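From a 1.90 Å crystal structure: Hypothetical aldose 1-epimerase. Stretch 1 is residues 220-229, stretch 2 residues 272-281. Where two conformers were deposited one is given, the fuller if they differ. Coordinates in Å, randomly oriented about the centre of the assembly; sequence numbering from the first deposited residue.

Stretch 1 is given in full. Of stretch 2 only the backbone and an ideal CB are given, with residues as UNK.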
# COMPACT_ATOMS: atom_id res chain seq x y z
N GLU A 220 30.03 15.59 15.13
CA GLU A 220 31.38 15.53 14.59
C GLU A 220 32.23 14.79 15.62
O GLU A 220 31.77 14.52 16.73
CB GLU A 220 31.95 16.93 14.36
CG GLU A 220 32.01 17.81 15.64
CD GLU A 220 32.50 19.22 15.38
OE1 GLU A 220 32.64 19.61 14.22
OE2 GLU A 220 32.76 19.94 16.38
N GLU A 221 33.43 14.41 15.21
CA GLU A 221 34.44 13.87 16.12
C GLU A 221 34.64 14.86 17.27
O GLU A 221 34.88 16.05 17.04
CB GLU A 221 35.77 13.70 15.39
CG GLU A 221 36.81 12.97 16.21
CD GLU A 221 38.04 12.63 15.40
OE1 GLU A 221 37.93 11.92 14.36
OE2 GLU A 221 39.13 13.05 15.80
N GLY A 222 34.53 14.37 18.50
CA GLY A 222 34.74 15.21 19.68
C GLY A 222 33.48 15.92 20.13
O GLY A 222 33.50 16.65 21.12
N ALA A 223 32.37 15.73 19.43
CA ALA A 223 31.08 16.24 19.91
C ALA A 223 30.77 15.46 21.16
O ALA A 223 31.31 14.36 21.37
CB ALA A 223 29.95 16.00 18.87
N ARG A 224 29.86 16.01 21.96
CA ARG A 224 29.56 15.47 23.27
C ARG A 224 28.06 15.33 23.47
O ARG A 224 27.28 16.13 22.94
CB ARG A 224 30.17 16.36 24.38
CG ARG A 224 31.68 16.33 24.41
CD ARG A 224 32.30 17.10 25.54
NE ARG A 224 31.91 18.50 25.49
CZ ARG A 224 31.32 19.21 26.46
NH1 ARG A 224 31.03 18.69 27.65
NH2 ARG A 224 31.05 20.49 26.24
N PHE A 225 27.68 14.30 24.22
CA PHE A 225 26.31 14.10 24.65
C PHE A 225 26.26 14.50 26.11
O PHE A 225 27.05 13.99 26.92
CB PHE A 225 25.83 12.65 24.49
CG PHE A 225 24.47 12.42 25.07
CD1 PHE A 225 23.36 13.00 24.50
CD2 PHE A 225 24.31 11.67 26.21
CE1 PHE A 225 22.08 12.79 25.06
CE2 PHE A 225 23.03 11.46 26.76
CZ PHE A 225 21.94 12.02 26.18
N LEU A 226 25.34 15.40 26.44
CA LEU A 226 25.21 15.92 27.80
C LEU A 226 23.85 15.52 28.36
O LEU A 226 22.82 15.69 27.73
CB LEU A 226 25.31 17.46 27.79
CG LEU A 226 26.44 18.13 26.99
CD1 LEU A 226 26.33 19.65 26.96
CD2 LEU A 226 27.80 17.64 27.47
N ALA A 227 23.82 15.00 29.59
CA ALA A 227 22.55 14.71 30.26
C ALA A 227 22.81 14.41 31.72
O ALA A 227 23.88 13.89 32.01
CB ALA A 227 21.88 13.49 29.61
N PRO A 228 21.86 14.75 32.62
CA PRO A 228 21.93 14.42 34.04
C PRO A 228 21.33 13.03 34.18
O PRO A 228 20.17 12.83 33.82
CB PRO A 228 21.07 15.48 34.71
CG PRO A 228 20.13 15.92 33.73
CD PRO A 228 20.62 15.48 32.34
N ILE A 229 22.13 12.08 34.67
CA ILE A 229 21.69 10.69 34.69
C ILE A 229 22.08 9.95 35.96
O ILE A 229 23.12 10.21 36.58
CB ILE A 229 22.16 9.90 33.41
CG1 ILE A 229 23.67 9.60 33.41
CG2 ILE A 229 21.77 10.62 32.12
CD1 ILE A 229 24.06 8.62 32.32
N UNK A 272 11.44 18.14 35.29
CA UNK A 272 11.95 18.50 34.00
C UNK A 272 13.40 18.05 33.95
O UNK A 272 14.13 18.17 34.95
CB UNK A 272 11.81 20.00 33.74
N UNK A 273 13.80 17.52 32.79
CA UNK A 273 15.19 17.19 32.55
C UNK A 273 15.62 17.79 31.21
O UNK A 273 14.80 18.33 30.48
CB UNK A 273 15.40 15.67 32.57
N UNK A 274 16.92 17.69 30.91
CA UNK A 274 17.50 18.36 29.74
C UNK A 274 18.62 17.48 29.23
O UNK A 274 19.47 17.05 30.01
CB UNK A 274 18.01 19.76 30.08
N UNK A 275 18.60 17.21 27.93
CA UNK A 275 19.65 16.46 27.26
C UNK A 275 20.09 17.23 26.02
O UNK A 275 19.27 17.97 25.40
CB UNK A 275 19.17 15.05 26.89
N UNK A 276 21.33 17.05 25.63
CA UNK A 276 21.86 17.83 24.50
C UNK A 276 23.05 17.16 23.79
O UNK A 276 23.75 16.33 24.38
CB UNK A 276 22.29 19.21 24.99
N UNK A 277 23.21 17.50 22.52
CA UNK A 277 24.38 17.18 21.75
C UNK A 277 25.02 18.51 21.38
O UNK A 277 24.36 19.45 20.96
CB UNK A 277 24.04 16.34 20.52
N UNK A 278 26.32 18.60 21.60
CA UNK A 278 27.06 19.82 21.33
C UNK A 278 28.31 19.46 20.54
O UNK A 278 28.84 18.35 20.65
CB UNK A 278 27.42 20.55 22.63
N UNK A 279 28.75 20.38 19.70
CA UNK A 279 29.94 20.14 18.90
C UNK A 279 31.21 20.19 19.77
O UNK A 279 31.13 20.46 20.96
CB UNK A 279 30.03 21.17 17.77
N UNK A 280 32.36 19.91 19.18
CA UNK A 280 33.62 19.83 19.92
C UNK A 280 34.05 21.17 20.54
O UNK A 280 34.51 21.22 21.69
CB UNK A 280 34.72 19.32 18.99
N UNK A 281 33.90 22.26 19.78
CA UNK A 281 34.26 23.58 20.26
C UNK A 281 33.28 24.08 21.35
O UNK A 281 33.61 25.00 22.10
CB UNK A 281 34.30 24.56 19.09

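Stretch 2 runs antiparallel to strand 224-226, their axes at 171°.

Position 272 has nothing of stretch 1 within 5.5 Å of its ideal CB. Stretch 1 sets no preference. The residue is Gln272, which makes no contact here.

At position 273 CA-to-CB points toward stretch 1, and the ideal CB lies 4.9 Å from Pro228 CG. There is room for a small or medium side chain, polar or apolar; Ser, Thr or Val would all suit. It is Thr273. Its OG1 comes 3.5 Å from Pro228 CG.

Position 274 points sideways, with no atom of stretch 1 near its ideal CB. Many residues would fit. It is Leu274. Its backbone O lies 3.0 Å from Pro228 CD; proline has no N-H to offer, and this O has no partner in the model.

Position 275 is tighter. Its ideal CB is 3.8 Å from Leu226 O, 4.1 Å from Phe225 CE1 and 4.1 Å from Ala227 CB. A small apolar side chain suits best. Ala275 is found. Its CB touches Phe225 CE1 at 4.1 Å and Ala227 CB at 4.2 Å.

Position 276 pairs with Leu226, both side chains on the same face. The ideal CB is 4.5 Å from Leu226 CB, so an apolar residue is expected; Ala, Val or Ile are candidates. It is Ala276. Leu226 N donates to Ala276 O at 2.8 Å, and Ala276 N to Leu226 O at 2.9 Å.

Position 277 pairs with Phe225 in a non-hydrogen-bonded pair, on the face carrying the Phe225 side chain. A beta-branched or other apolar residue would suit. It is Val277. Its CA makes a CA-H...O contact with Arg224 O at 3.3 Å.

Position 278 pairs with Arg224, on the face shared with Leu226. The ideal CB is 4.6 Å from Leu226 CD1. Val, Ile or Leu could fill this site. Val278 does so. Both methyls approach Leu226 CD1, Val278 CG1 closest at 3.7 Å; CG2 also lies over one face of the Arg224 guanidinium, 3.9 Å from Arg224 NH2. Arg224 N donates to Val278 O at 2.9 Å, and Val278 N to Arg224 O at 3.0 Å.

Position 279 has its ideal CB 3.3 Å from Glu220 OE2. A polar donor such as Asn, Ser or Thr is plausible. It is Asn279, whose ND2 donates to water 2 at 2.8 Å; that water gives a weak bond to Glu220 OE1 at 3.4 Å.

Position 280 offers its N to the carboxylate of Glu220, and its ideal CB lies near Gly222 O. A long or basic side chain could pass the turn. Lys280 N donates to Glu220 OE2 at 2.8 Å. The side chain extends past Gly222, where a CB would clash with Lys280 CG.

Position 281 points away; stretch 1 sets no preference for its side chain. It is Ala281, whose N donates to water 1 at 2.9 Å.

Stretch 2, residues 272-281: QTLAAVVNKA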
# COMPACT_ATOMS: atom_id res chain seq x y z
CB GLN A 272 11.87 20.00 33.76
CG GLN A 272 10.47 20.62 33.86
CD GLN A 272 9.46 19.90 33.01
OE1 GLN A 272 9.55 19.90 31.77
NE2 GLN A 272 8.48 19.27 33.66
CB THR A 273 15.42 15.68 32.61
OG1 THR A 273 16.83 15.43 32.71
CG2 THR A 273 14.84 14.98 31.39
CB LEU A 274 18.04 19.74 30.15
CG LEU A 274 18.49 20.79 29.15
CD1 LEU A 274 17.35 21.15 28.21
CD2 LEU A 274 19.01 22.04 29.86
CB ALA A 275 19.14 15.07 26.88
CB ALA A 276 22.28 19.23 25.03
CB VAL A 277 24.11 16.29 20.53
CG1 VAL A 277 23.01 16.88 19.62
CG2 VAL A 277 25.41 16.10 19.74
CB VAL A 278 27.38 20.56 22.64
CG1 VAL A 278 26.10 20.84 23.44
CG2 VAL A 278 28.40 19.77 23.50
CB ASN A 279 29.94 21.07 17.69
CG ASN A 279 30.23 22.52 18.02
OD1 ASN A 279 30.30 22.95 19.18
ND2 ASN A 279 30.43 23.30 16.96
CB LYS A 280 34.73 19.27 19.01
CG LYS A 280 36.06 18.93 19.71
CD LYS A 280 37.12 18.62 18.68
CE LYS A 280 38.51 18.60 19.32
NZ LYS A 280 38.63 17.50 20.32
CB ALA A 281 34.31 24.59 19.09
O HOH W 1 33.65 22.28 16.86
O HOH W 2 30.50 22.22 14.35
O HOH W 3 32.19 20.69 23.39
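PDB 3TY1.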